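Local coordinates for protein glutamate receptor 1 (Adineta vaga, PDB 4IO4) that probably acts as a ligand-gated ion channel of the ionotropic glutamate receptor family, seen here as its isolated ligand-binding domain with serine bound, at residues T65-L70 against I137-E142; I86-A91 against K204-I209; M107-R112 against V176-I181; I133-G138 against R154-L159. All coordinates share one frame; numbering follows the deposited sequence.

In the fold
From the N terminus, contact 1 opens first, at 65-70, and closes a long loop at 137-142. It ties the start of helix 67-75 to the start of helix 140-149. Contact 2 opens inside that loop, at 86-91, and closes beyond it on strand 200-211, so the two cross. Contact 3 pairs strands 103-112 and 176-180. It also crosses contact 1 and is nested inside contact 2. Contact 4 is the shortest closure. It pairs strand 134-136 with strand 157-159, lies inside the loops of contacts 2 and 3, and shares Ile137 and Gly138 with contact 1. All four touch the bound serine.

Contact 1 of 4, residues T65-L70 against I137-E142; sequences TSYTGL and IGTAGE. With SER (serine), chain C.
The carbonyl oxygen of Gly138 meets the first turn of helix 67-75. Thr68 N donates to Gly138 O at 3.0 Å, with an N-H...O angle of 156°. Tyr67 N also lies close, 3.3 Å from Gly138 O. Ser66 is the N-cap of this helix. Ser66 OG stands between the backbone N and the carbonyl carbon (chi1 69°), where it accepts from Gly69 N at 2.9 Å. Gly138 has a positive phi, and a CB there would clash with Ser66 OG. Gly138 N donates almost straight to Glu142 OE1 (2.9 Å), which it meets from above the carboxylate plane. Thr139 caps the second helix, with only a weak bond from Glu142 N to its OG1; Arg136 O is the stronger partner of that hydroxyl. The bound serine lies between the segments. Its CB sits over the centre of the Tyr67 ring, 3.7 Å from Tyr67 CD1. The ligand OXT accepts from Ala140 N at 2.9 Å. The Tyr67 hydroxyl bonds to Asp85 and Arg162, which hold the far end of the ring. The contact bridges the ligand cleft of the two-lobed domain, joining the N-terminal ends of helix 67-75 and helix 140-149.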
loop_
_atom_site.group_PDB
_atom_site.type_symbol
_atom_site.label_atom_id
_atom_site.label_comp_id
_atom_site.label_asym_id
_atom_site.label_seq_id
_atom_site.Cartn_x
_atom_site.Cartn_y
_atom_site.Cartn_z
ATOM N N THR A 65 8.143 12.861 21.247
ATOM C CA THR A 65 7.017 13.164 20.344
ATOM C C THR A 65 6.402 11.847 19.878
ATOM O O THR A 65 7.117 10.912 19.504
ATOM C CB THR A 65 7.470 13.967 19.089
ATOM O OG1 THR A 65 8.078 15.188 19.479
ATOM C CG2 THR A 65 6.283 14.275 18.146
ATOM N N SER A 66 5.081 11.741 19.920
ATOM C CA SER A 66 4.423 10.539 19.424
ATOM C C SER A 66 4.111 10.685 17.953
ATOM O O SER A 66 4.271 11.764 17.400
ATOM C CB SER A 66 3.122 10.267 20.181
ATOM O OG SER A 66 2.138 11.233 19.874
ATOM N N TYR A 67 3.674 9.603 17.312
ATOM C CA TYR A 67 3.364 9.657 15.884
ATOM C C TYR A 67 2.129 10.505 15.617
ATOM O O TYR A 67 2.091 11.369 14.701
ATOM C CB TYR A 67 3.263 8.252 15.294
ATOM C CG TYR A 67 4.635 7.708 15.036
ATOM C CD1 TYR A 67 5.408 7.224 16.064
ATOM C CD2 TYR A 67 5.185 7.721 13.765
ATOM C CE1 TYR A 67 6.707 6.748 15.815
ATOM C CE2 TYR A 67 6.485 7.261 13.518
ATOM C CZ TYR A 67 7.235 6.801 14.537
ATOM O OH TYR A 67 8.511 6.339 14.299
ATOM N N THR A 68 1.140 10.331 16.478
ATOM C CA THR A 68 -0.050 11.160 16.414
ATOM C C THR A 68 0.315 12.615 16.698
ATOM O O THR A 68 -0.222 13.526 16.070
ATOM C CB THR A 68 -1.118 10.580 17.365
ATOM O OG1 THR A 68 -1.666 9.440 16.707
ATOM C CG2 THR A 68 -2.215 11.561 17.624
ATOM N N GLY A 69 1.244 12.834 17.617
ATOM C CA GLY A 69 1.719 14.162 17.935
ATOM C C GLY A 69 2.377 14.838 16.733
ATOM O O GLY A 69 2.197 16.043 16.491
ATOM N N LEU A 70 3.158 14.073 15.982
ATOM C CA LEU A 70 3.792 14.619 14.773
ATOM C C LEU A 70 2.743 15.047 13.744
ATOM O O LEU A 70 2.778 16.150 13.182
ATOM C CB LEU A 70 4.739 13.589 14.193
ATOM C CG LEU A 70 5.501 13.919 12.912
ATOM C CD1 LEU A 70 6.453 15.049 13.130
ATOM C CD2 LEU A 70 6.243 12.692 12.418
ATOM N N ILE A 137 1.692 5.083 23.442
ATOM C CA ILE A 137 0.551 5.955 23.188
ATOM C C ILE A 137 0.802 6.799 21.923
ATOM O O ILE A 137 1.953 7.140 21.592
ATOM C CB ILE A 137 0.230 6.843 24.401
ATOM C CG1 ILE A 137 1.400 7.765 24.725
ATOM C CG2 ILE A 137 -0.168 5.956 25.618
ATOM C CD1 ILE A 137 1.081 8.785 25.842
ATOM N N GLY A 138 -0.282 7.119 21.222
ATOM C CA GLY A 138 -0.224 7.928 20.020
ATOM C C GLY A 138 0.370 7.186 18.832
ATOM O O GLY A 138 1.005 7.788 17.974
ATOM N N THR A 139 0.194 5.873 18.812
ATOM C CA THR A 139 0.616 5.046 17.687
ATOM C C THR A 139 -0.545 4.229 17.193
ATOM O O THR A 139 -1.566 4.069 17.874
ATOM C CB THR A 139 1.762 4.075 18.042
ATOM O OG1 THR A 139 1.313 3.077 18.979
ATOM C CG2 THR A 139 2.939 4.834 18.615
ATOM N N ALA A 140 -0.376 3.679 16.008
ATOM C CA ALA A 140 -1.397 2.839 15.422
ATOM C C ALA A 140 -1.584 1.571 16.242
ATOM O O ALA A 140 -2.689 1.012 16.309
ATOM C CB ALA A 140 -1.032 2.519 13.989
ATOM N N GLY A 141 -0.525 1.117 16.899
ATOM C CA GLY A 141 -0.642 0.003 17.836
ATOM C C GLY A 141 -1.654 0.232 18.965
ATOM O O GLY A 141 -2.403 -0.671 19.380
ATOM N N GLU A 142 -1.685 1.447 19.475
ATOM C CA GLU A 142 -2.681 1.801 20.475
ATOM C C GLU A 142 -4.074 1.652 19.903
ATOM O O GLU A 142 -4.944 1.068 20.569
ATOM C CB GLU A 142 -2.460 3.211 20.996
ATOM C CG GLU A 142 -3.491 3.619 22.035
ATOM C CD GLU A 142 -3.373 5.068 22.568
ATOM O OE1 GLU A 142 -2.822 5.986 21.914
ATOM O OE2 GLU A 142 -3.876 5.305 23.690
HETATM N N SER C . 3.894 3.425 12.406
HETATM C CA SER C . 3.342 3.729 13.779
HETATM C C SER C . 2.466 4.953 13.742
HETATM O O SER C . 2.480 5.734 12.740
HETATM C CB SER C . 4.450 3.905 14.825
HETATM O OG SER C . 5.023 2.659 15.175
HETATM O OXT SER C . 1.737 5.163 14.730
#

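Contact 2 of 4, residues I86-A91 against K204-I209; sequences ITVTSA and KSTFGI. With SER (serine), chain C.
Val88 N donates to Thr206 O at 2.9 Å and 168°, and Gly208 N donates to Ile86 O at 3.1 Å, nearly along the C=O axis. The two bonds flank Thr87 and Phe207, whose backbones form a single beta bridge. A water adds a third link, donating to Val88 O and accepting from Thr206 N. Thr87 turns its polar groups to the bound serine: its N donates to the ligand O at 2.9 Å, and its OG1 accepts from the ligand N at 2.7 Å. OG1 stands beside the backbone N (chi1 -57°); hydroxyl and amide both face the ligand. This is the ligand site of the two-lobed receptor domain, where a loop leading to Arg92 lies against strand 200-211. The Phe207 ring meets Thr87 OG1 at its edge, in plane, 3.6 Å from CE1. Phe207 CE1 also lies 3.7 Å from the ligand N. An alanine in place of Phe207 would take the ring away and would probably open a gap beside Thr87 OG1 and the ligand amino group. Further out, Val88 CG2 comes 3.5 Å from Thr206 OG1, and Thr87 CG2 packs on Ser205 CB at 3.9 Å. Ser205 OG bonds to Asn105. Val88 also packs on Asn100 of the second subunit.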
loop_
_atom_site.group_PDB
_atom_site.type_symbol
_atom_site.label_atom_id
_atom_site.label_comp_id
_atom_site.label_asym_id
_atom_site.label_seq_id
_atom_site.Cartn_x
_atom_site.Cartn_y
_atom_site.Cartn_z
ATOM N N ILE A 86 5.275 6.406 9.213
ATOM C CA ILE A 86 4.036 6.968 9.711
ATOM C C ILE A 86 2.869 6.231 9.059
ATOM O O ILE A 86 2.660 6.293 7.842
ATOM C CB ILE A 86 3.952 8.454 9.413
ATOM C CG1 ILE A 86 5.177 9.180 9.924
ATOM C CG2 ILE A 86 2.695 9.052 9.983
ATOM C CD1 ILE A 86 5.282 10.665 9.375
ATOM N N THR A 87 2.119 5.507 9.887
ATOM C CA THR A 87 1.006 4.720 9.425
ATOM C C THR A 87 -0.171 5.567 9.006
ATOM O O THR A 87 -0.577 6.487 9.714
ATOM C CB THR A 87 0.596 3.718 10.533
ATOM O OG1 THR A 87 1.736 2.926 10.860
ATOM C CG2 THR A 87 -0.550 2.851 10.103
ATOM N N VAL A 88 -0.716 5.268 7.829
ATOM C CA VAL A 88 -1.920 5.943 7.376
ATOM C C VAL A 88 -3.123 5.364 8.128
ATOM O O VAL A 88 -3.367 4.163 8.069
ATOM C CB VAL A 88 -2.130 5.784 5.851
ATOM C CG1 VAL A 88 -3.303 6.616 5.425
ATOM C CG2 VAL A 88 -0.893 6.209 5.069
ATOM N N THR A 89 -3.855 6.194 8.863
ATOM C CA THR A 89 -5.045 5.743 9.611
ATOM C C THR A 89 -6.252 6.632 9.337
ATOM O O THR A 89 -6.106 7.790 8.952
ATOM C CB THR A 89 -4.846 5.739 11.177
ATOM O OG1 THR A 89 -4.745 7.091 11.663
ATOM C CG2 THR A 89 -3.596 4.995 11.564
ATOM N N SER A 90 -7.452 6.097 9.555
ATOM C CA SER A 90 -8.686 6.848 9.337
ATOM C C SER A 90 -8.735 8.112 10.207
ATOM O O SER A 90 -9.097 9.189 9.733
ATOM C CB SER A 90 -9.923 5.984 9.600
ATOM O OG SER A 90 -9.949 5.470 10.933
ATOM N N ALA A 91 -8.367 7.980 11.474
ATOM C CA ALA A 91 -8.414 9.122 12.389
ATOM C C ALA A 91 -7.444 10.233 11.948
ATOM O O ALA A 91 -7.791 11.426 11.980
ATOM C CB ALA A 91 -8.118 8.685 13.829
ATOM N N LYS A 204 -2.504 -4.962 8.661
ATOM C CA LYS A 204 -1.936 -4.583 7.367
ATOM C C LYS A 204 -2.315 -3.137 7.036
ATOM O O LYS A 204 -3.498 -2.753 7.113
ATOM C CB LYS A 204 -2.444 -5.526 6.271
ATOM C CG LYS A 204 -2.071 -6.977 6.530
ATOM C CD LYS A 204 -2.350 -7.899 5.348
ATOM C CE LYS A 204 -2.001 -9.362 5.696
ATOM N NZ LYS A 204 -0.563 -9.557 6.103
ATOM N N SER A 205 -1.317 -2.360 6.658
ATOM C CA SER A 205 -1.445 -0.919 6.517
ATOM C C SER A 205 -0.375 -0.398 5.569
ATOM O O SER A 205 0.283 -1.185 4.878
ATOM C CB SER A 205 -1.298 -0.282 7.886
ATOM O OG SER A 205 -0.131 -0.763 8.553
ATOM N N THR A 206 -0.221 0.921 5.501
ATOM C CA THR A 206 0.820 1.554 4.694
ATOM C C THR A 206 1.421 2.721 5.441
ATOM O O THR A 206 0.820 3.250 6.385
ATOM C CB THR A 206 0.250 2.101 3.366
ATOM O OG1 THR A 206 -0.787 3.054 3.638
ATOM C CG2 THR A 206 -0.315 0.947 2.537
ATOM N N PHE A 207 2.615 3.100 5.031
ATOM C CA PHE A 207 3.225 4.326 5.470
ATOM C C PHE A 207 3.039 5.349 4.355
ATOM O O PHE A 207 3.223 5.046 3.178
ATOM C CB PHE A 207 4.736 4.195 5.731
ATOM C CG PHE A 207 5.117 3.259 6.851
ATOM C CD1 PHE A 207 4.274 3.033 7.931
ATOM C CD2 PHE A 207 6.381 2.659 6.855
ATOM C CE1 PHE A 207 4.670 2.198 8.964
ATOM C CE2 PHE A 207 6.772 1.793 7.878
ATOM C CZ PHE A 207 5.932 1.563 8.931
ATOM N N GLY A 208 2.715 6.577 4.726
ATOM C CA GLY A 208 2.622 7.662 3.765
ATOM C C GLY A 208 3.312 8.913 4.290
ATOM O O GLY A 208 3.501 9.063 5.497
ATOM N N ILE A 209 3.687 9.810 3.388
ATOM C CA ILE A 209 4.155 11.118 3.770
ATOM C C ILE A 209 2.958 11.967 4.143
ATOM O O ILE A 209 1.956 11.953 3.422
ATOM C CB ILE A 209 4.917 11.773 2.608
ATOM C CG1 ILE A 209 6.200 10.978 2.358
ATOM C CG2 ILE A 209 5.203 13.226 2.923
ATOM C CD1 ILE A 209 7.045 11.496 1.183
HETATM N N SER C . 3.894 3.425 12.406
HETATM C CA SER C . 3.342 3.729 13.779
HETATM C C SER C . 2.466 4.953 13.742
HETATM O O SER C . 2.480 5.734 12.740
HETATM C CB SER C . 4.450 3.905 14.825
HETATM O OG SER C . 5.023 2.659 15.175
HETATM O OXT SER C . 1.737 5.163 14.730
HETATM O O HOH W 1 -2.856 2.172 6.576
#

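Contact 3 of 4, residues M107-R112 against V176-I181; sequences MRILMR and VSFMDI. With SER (serine), chain C.
Ile109 CG1 and Phe178 CG both stand beside the backbone N, anti to the carbonyl carbon (chi1 -56° and -60°). From neighbouring places on the same face of the sheet, the two side chains then lie side by side, pointing the same way, with Ile109 CG1 4.1 Å from Phe178 CE1. The other branch of Ile109, CG2, packs on Val176 CG1 at 3.9 Å. The opposite face of the sheet carries Leu110, which holds CG anti to its N (chi1 178°). Its CD2 meets Met179 SD at 3.8 Å. On that face the aliphatic part of Arg108 also passes over Ile181, while its NH2 bonds to Gly199 O. The backbones are joined by two reciprocal pairs of bonds. Arg108 N to Met179 O and Leu110 N to Ser177 O are both 2.8 Å. Met179 N and Ser177 N return bonds to Arg108 O and Leu110 O. Next to Met179, past the Arg108/Met179 pair, stands Asp180, just before helix 181-190. Its OD2 accepts two bonds from the bound serine, from N at 2.8 Å and from OG at 3.0 Å. Its other oxygen, OD1, is bonded to Asn105, which would steady the carboxylate. The arrangement is an antiparallel strand pair whose end delivers an acidic side chain to the ligand, as the acidic residue that holds the amino group does in ionotropic glutamate receptors.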
loop_
_atom_site.group_PDB
_atom_site.type_symbol
_atom_site.label_atom_id
_atom_site.label_comp_id
_atom_site.label_asym_id
_atom_site.label_seq_id
_atom_site.Cartn_x
_atom_site.Cartn_y
_atom_site.Cartn_z
ATOM N N MET A 107 2.045 -5.175 11.687
ATOM C CA MET A 107 2.658 -5.180 13.013
ATOM C C MET A 107 2.914 -6.606 13.473
ATOM O O MET A 107 2.299 -7.557 12.963
ATOM C CB MET A 107 1.784 -4.419 14.033
ATOM C CG MET A 107 1.923 -2.885 13.966
ATOM S SD MET A 107 1.044 -2.002 15.281
ATOM C CE MET A 107 -0.645 -2.281 14.797
ATOM N N ARG A 108 3.851 -6.730 14.405
ATOM C CA ARG A 108 4.172 -7.976 15.079
ATOM C C ARG A 108 4.243 -7.737 16.586
ATOM O O ARG A 108 4.414 -6.593 17.060
ATOM C CB ARG A 108 5.478 -8.542 14.535
ATOM C CG ARG A 108 5.343 -8.829 13.044
ATOM C CD ARG A 108 6.052 -10.015 12.587
ATOM N NE ARG A 108 5.726 -11.232 13.324
ATOM C CZ ARG A 108 6.566 -12.247 13.397
ATOM N NH1 ARG A 108 7.735 -12.167 12.773
ATOM N NH2 ARG A 108 6.255 -13.332 14.077
ATOM N N ILE A 109 4.055 -8.807 17.330
ATOM C CA ILE A 109 4.232 -8.811 18.769
ATOM C C ILE A 109 5.709 -8.967 19.093
ATOM O O ILE A 109 6.392 -9.868 18.575
ATOM C CB ILE A 109 3.436 -9.961 19.402
ATOM C CG1 ILE A 109 1.950 -9.862 19.012
ATOM C CG2 ILE A 109 3.621 -9.966 20.905
ATOM C CD1 ILE A 109 1.111 -11.096 19.403
ATOM N N LEU A 110 6.195 -8.079 19.952
ATOM C CA LEU A 110 7.585 -8.074 20.438
ATOM C C LEU A 110 7.614 -8.590 21.866
ATOM O O LEU A 110 6.771 -8.209 22.676
ATOM C CB LEU A 110 8.126 -6.658 20.440
ATOM C CG LEU A 110 9.545 -6.410 20.959
ATOM C CD1 LEU A 110 10.601 -6.925 20.008
ATOM C CD2 LEU A 110 9.717 -4.921 21.138
ATOM N N MET A 111 8.581 -9.442 22.177
ATOM C CA MET A 111 8.672 -10.017 23.520
ATOM C C MET A 111 10.106 -10.421 23.804
ATOM O O MET A 111 10.961 -10.421 22.896
ATOM C CB MET A 111 7.773 -11.232 23.628
ATOM C CG MET A 111 8.295 -12.460 22.859
ATOM S SD MET A 111 7.129 -13.861 22.892
ATOM C CE MET A 111 8.130 -15.177 22.176
ATOM N N ARG A 112 10.394 -10.751 25.056
ATOM C CA ARG A 112 11.708 -11.304 25.385
ATOM C C ARG A 112 11.808 -12.715 24.839
ATOM O O ARG A 112 10.848 -13.484 24.903
ATOM C CB ARG A 112 11.944 -11.385 26.898
ATOM C CG ARG A 112 11.934 -10.092 27.663
ATOM C CD ARG A 112 12.207 -10.378 29.147
ATOM N NE ARG A 112 11.116 -11.127 29.781
ATOM C CZ ARG A 112 9.949 -10.596 30.171
ATOM N NH1 ARG A 112 9.687 -9.297 29.984
ATOM N NH2 ARG A 112 9.026 -11.371 30.714
ATOM N N VAL A 176 4.962 -8.035 26.665
ATOM C CA VAL A 176 4.801 -7.879 25.224
ATOM C C VAL A 176 4.555 -6.438 24.860
ATOM O O VAL A 176 4.111 -5.639 25.692
ATOM C CB VAL A 176 3.592 -8.663 24.645
ATOM C CG1 VAL A 176 3.739 -10.135 24.827
ATOM C CG2 VAL A 176 2.288 -8.176 25.226
ATOM N N SER A 177 4.861 -6.105 23.607
ATOM C CA SER A 177 4.404 -4.877 23.001
ATOM C C SER A 177 4.162 -5.130 21.507
ATOM O O SER A 177 4.316 -6.249 21.041
ATOM C CB SER A 177 5.413 -3.747 23.159
ATOM O OG SER A 177 4.773 -2.523 22.803
ATOM N N PHE A 178 3.773 -4.084 20.790
ATOM C CA PHE A 178 3.593 -4.129 19.329
ATOM C C PHE A 178 4.603 -3.258 18.600
ATOM O O PHE A 178 4.908 -2.150 19.053
ATOM C CB PHE A 178 2.218 -3.635 18.933
ATOM C CG PHE A 178 1.080 -4.428 19.512
ATOM C CD1 PHE A 178 1.231 -5.765 19.858
ATOM C CD2 PHE A 178 -0.169 -3.836 19.673
ATOM C CE1 PHE A 178 0.165 -6.493 20.395
ATOM C CE2 PHE A 178 -1.239 -4.578 20.218
ATOM C CZ PHE A 178 -1.061 -5.909 20.555
ATOM N N MET A 179 5.091 -3.740 17.446
ATOM C CA MET A 179 5.999 -2.958 16.596
ATOM C C MET A 179 5.669 -3.190 15.133
ATOM O O MET A 179 5.262 -4.284 14.751
ATOM C CB MET A 179 7.469 -3.357 16.767
ATOM C CG MET A 179 8.190 -2.749 17.932
ATOM S SD MET A 179 9.975 -3.078 17.835
ATOM C CE MET A 179 10.508 -1.766 16.758
ATOM N N ASP A 180 5.926 -2.174 14.312
ATOM C CA ASP A 180 5.840 -2.324 12.878
ATOM C C ASP A 180 6.862 -3.344 12.475
ATOM O O ASP A 180 7.921 -3.450 13.076
ATOM C CB ASP A 180 6.156 -1.021 12.152
ATOM C CG ASP A 180 5.189 0.097 12.490
ATOM O OD1 ASP A 180 3.974 -0.176 12.644
ATOM O OD2 ASP A 180 5.651 1.260 12.598
ATOM N N ILE A 181 6.538 -4.091 11.435
ATOM C CA ILE A 181 7.349 -5.203 11.028
ATOM C C ILE A 181 8.757 -4.847 10.575
ATOM O O ILE A 181 9.712 -5.544 10.927
ATOM C CB ILE A 181 6.624 -6.006 9.937
ATOM C CG1 ILE A 181 7.288 -7.380 9.777
ATOM C CG2 ILE A 181 6.542 -5.242 8.633
ATOM C CD1 ILE A 181 6.425 -8.348 8.982
HETATM N N SER C . 3.894 3.425 12.406
HETATM C CA SER C . 3.342 3.729 13.779
HETATM C C SER C . 2.466 4.953 13.742
HETATM O O SER C . 2.480 5.734 12.740
HETATM C CB SER C . 4.450 3.905 14.825
HETATM O OG SER C . 5.023 2.659 15.175
HETATM O OXT SER C . 1.737 5.163 14.730
#

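Contact 4 of 4, residues I133-G138 against R154-L159; sequences IGIRIG and RNFYPL. With SER (serine), chain C.
Ile135 and Phe156 cross at about a right angle. Ile135 CB sits over one face of the Phe156 ring, toward the rim, 3.9 Å from the centroid in a CH-pi contact. Ile137 comes to the edge of the same ring, with CG2 3.9 Å from Phe156 CE1. That methyl also touches Pro158 CB. On the other face of the sheet, Leu159 CD1 lies 3.5 Å from Gly134 C. A CB on Gly134 would clash with it, so the glycine makes room for the leucine. Arg136 crosses Leu159 obliquely, with its CG 3.8 Å from Leu159 CB. The arginine chain then bends (chi3 -72°), and NH1 donates to the bound serine OG at 3.2 Å, which lies at the edge of the guanidinium. Its NH2 is bonded to Phe178 O. A leucine in place of Arg136 would remove both donors and would probably leave the ligand hydroxyl and that carbonyl each without this partner. The backbones run parallel. Tyr157 N donates to Ile133 O, and Ile135 N to Tyr157 O (2.9 Å). Leu159 N reaches Ile135 O from above the carbonyl plane, 47° out of it, while Ile137 N donates to Leu159 O in plane. The two strands are the ends of a beta-alpha-beta unit connected by helix 140-149. Phe156 and Ile135 face that helix, Leu159 and Arg136 touch helix 162-171, and Gly134 is bonded to strand 176-180.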
loop_
_atom_site.group_PDB
_atom_site.type_symbol
_atom_site.label_atom_id
_atom_site.label_comp_id
_atom_site.label_asym_id
_atom_site.label_seq_id
_atom_site.Cartn_x
_atom_site.Cartn_y
_atom_site.Cartn_z
ATOM N N ILE A 133 0.960 -5.557 29.192
ATOM C CA ILE A 133 0.995 -5.276 27.762
ATOM C C ILE A 133 1.381 -3.831 27.598
ATOM O O ILE A 133 0.603 -2.918 27.918
ATOM C CB ILE A 133 -0.370 -5.538 27.120
ATOM C CG1 ILE A 133 -0.790 -6.973 27.407
ATOM C CG2 ILE A 133 -0.311 -5.284 25.627
ATOM C CD1 ILE A 133 -2.204 -7.340 26.933
ATOM N N GLY A 134 2.589 -3.603 27.119
ATOM C CA GLY A 134 3.042 -2.247 26.876
ATOM C C GLY A 134 2.573 -1.709 25.532
ATOM O O GLY A 134 2.667 -2.377 24.498
ATOM N N ILE A 135 2.055 -0.491 25.533
ATOM C CA ILE A 135 1.552 0.102 24.289
ATOM C C ILE A 135 2.014 1.519 24.214
ATOM O O ILE A 135 1.715 2.322 25.106
ATOM C CB ILE A 135 0.017 0.111 24.249
ATOM C CG1 ILE A 135 -0.543 -1.323 24.228
ATOM C CG2 ILE A 135 -0.470 0.965 23.069
ATOM C CD1 ILE A 135 -0.282 -2.104 22.961
ATOM N N ARG A 136 2.741 1.850 23.156
ATOM C CA ARG A 136 3.165 3.208 22.945
ATOM C C ARG A 136 1.957 4.091 22.611
ATOM O O ARG A 136 1.277 3.884 21.603
ATOM C CB ARG A 136 4.184 3.260 21.819
ATOM C CG ARG A 136 5.584 2.799 22.193
ATOM C CD ARG A 136 6.531 2.753 20.924
ATOM N NE ARG A 136 6.157 1.629 20.074
ATOM C CZ ARG A 136 6.097 1.660 18.747
ATOM N NH1 ARG A 136 6.377 2.771 18.067
ATOM N NH2 ARG A 136 5.735 0.558 18.100
ATOM N N ILE A 137 1.692 5.083 23.442
ATOM C CA ILE A 137 0.551 5.955 23.188
ATOM C C ILE A 137 0.802 6.799 21.923
ATOM O O ILE A 137 1.953 7.140 21.592
ATOM C CB ILE A 137 0.230 6.843 24.401
ATOM C CG1 ILE A 137 1.400 7.765 24.725
ATOM C CG2 ILE A 137 -0.168 5.956 25.618
ATOM C CD1 ILE A 137 1.081 8.785 25.842
ATOM N N GLY A 138 -0.282 7.119 21.222
ATOM C CA GLY A 138 -0.224 7.928 20.020
ATOM C C GLY A 138 0.370 7.186 18.832
ATOM O O GLY A 138 1.005 7.788 17.974
ATOM N N ARG A 154 -8.554 1.882 28.121
ATOM C CA ARG A 154 -7.127 2.195 28.127
ATOM C C ARG A 154 -6.495 1.605 29.384
ATOM O O ARG A 154 -6.131 2.316 30.307
ATOM C CB ARG A 154 -6.876 3.702 28.006
ATOM C CG ARG A 154 -6.600 4.125 26.572
ATOM C CD ARG A 154 -6.570 5.628 26.387
ATOM N NE ARG A 154 -7.090 5.981 25.080
ATOM C CZ ARG A 154 -8.371 6.211 24.801
ATOM N NH1 ARG A 154 -9.304 6.143 25.744
ATOM N NH2 ARG A 154 -8.720 6.522 23.555
ATOM N N ASN A 155 -6.380 0.275 29.405
ATOM C CA ASN A 155 -5.965 -0.444 30.596
ATOM C C ASN A 155 -4.570 -1.062 30.464
ATOM O O ASN A 155 -4.167 -1.894 31.285
ATOM C CB ASN A 155 -7.010 -1.534 30.935
ATOM C CG ASN A 155 -7.205 -2.524 29.782
ATOM O OD1 ASN A 155 -6.426 -2.534 28.838
ATOM N ND2 ASN A 155 -8.219 -3.369 29.877
ATOM N N PHE A 156 -3.850 -0.664 29.421
ATOM C CA PHE A 156 -2.493 -1.155 29.161
ATOM C C PHE A 156 -1.452 -0.372 29.965
ATOM O O PHE A 156 -1.760 0.619 30.669
ATOM C CB PHE A 156 -2.147 -1.040 27.681
ATOM C CG PHE A 156 -2.456 0.324 27.088
ATOM C CD1 PHE A 156 -1.594 1.389 27.258
ATOM C CD2 PHE A 156 -3.632 0.540 26.391
ATOM C CE1 PHE A 156 -1.911 2.647 26.717
ATOM C CE2 PHE A 156 -3.941 1.781 25.859
ATOM C CZ PHE A 156 -3.098 2.831 26.035
ATOM N N TYR A 157 -0.210 -0.799 29.816
ATOM C CA TYR A 157 0.946 -0.114 30.381
ATOM C C TYR A 157 1.432 0.903 29.340
ATOM O O TYR A 157 1.913 0.533 28.264
ATOM C CB TYR A 157 2.049 -1.113 30.716
ATOM C CG TYR A 157 3.180 -0.514 31.517
ATOM C CD1 TYR A 157 4.175 0.247 30.903
ATOM C CD2 TYR A 157 3.247 -0.689 32.887
ATOM C CE1 TYR A 157 5.202 0.810 31.643
ATOM C CE2 TYR A 157 4.267 -0.117 33.631
ATOM C CZ TYR A 157 5.242 0.621 33.003
ATOM O OH TYR A 157 6.241 1.184 33.759
ATOM N N PRO A 158 1.260 2.189 29.631
ATOM C CA PRO A 158 1.518 3.151 28.561
ATOM C C PRO A 158 3.014 3.371 28.378
ATOM O O PRO A 158 3.760 3.354 29.343
ATOM C CB PRO A 158 0.831 4.421 29.058
ATOM C CG PRO A 158 0.827 4.290 30.528
ATOM C CD PRO A 158 0.776 2.834 30.858
ATOM N N LEU A 159 3.446 3.556 27.142
ATOM C CA LEU A 159 4.856 3.815 26.845
ATOM C C LEU A 159 5.026 5.091 26.032
ATOM O O LEU A 159 4.277 5.344 25.068
ATOM C CB LEU A 159 5.441 2.651 26.031
ATOM C CG LEU A 159 5.355 1.268 26.659
ATOM C CD1 LEU A 159 5.564 0.137 25.645
ATOM C CD2 LEU A 159 6.374 1.139 27.796
HETATM N N SER C . 3.894 3.425 12.406
HETATM C CA SER C . 3.342 3.729 13.779
HETATM C C SER C . 2.466 4.953 13.742
HETATM O O SER C . 2.480 5.734 12.740
HETATM C CB SER C . 4.450 3.905 14.825
HETATM O OG SER C . 5.023 2.659 15.175
HETATM O OXT SER C . 1.737 5.163 14.730
HETATM O O HOH W 2 4.271 6.994 22.828
#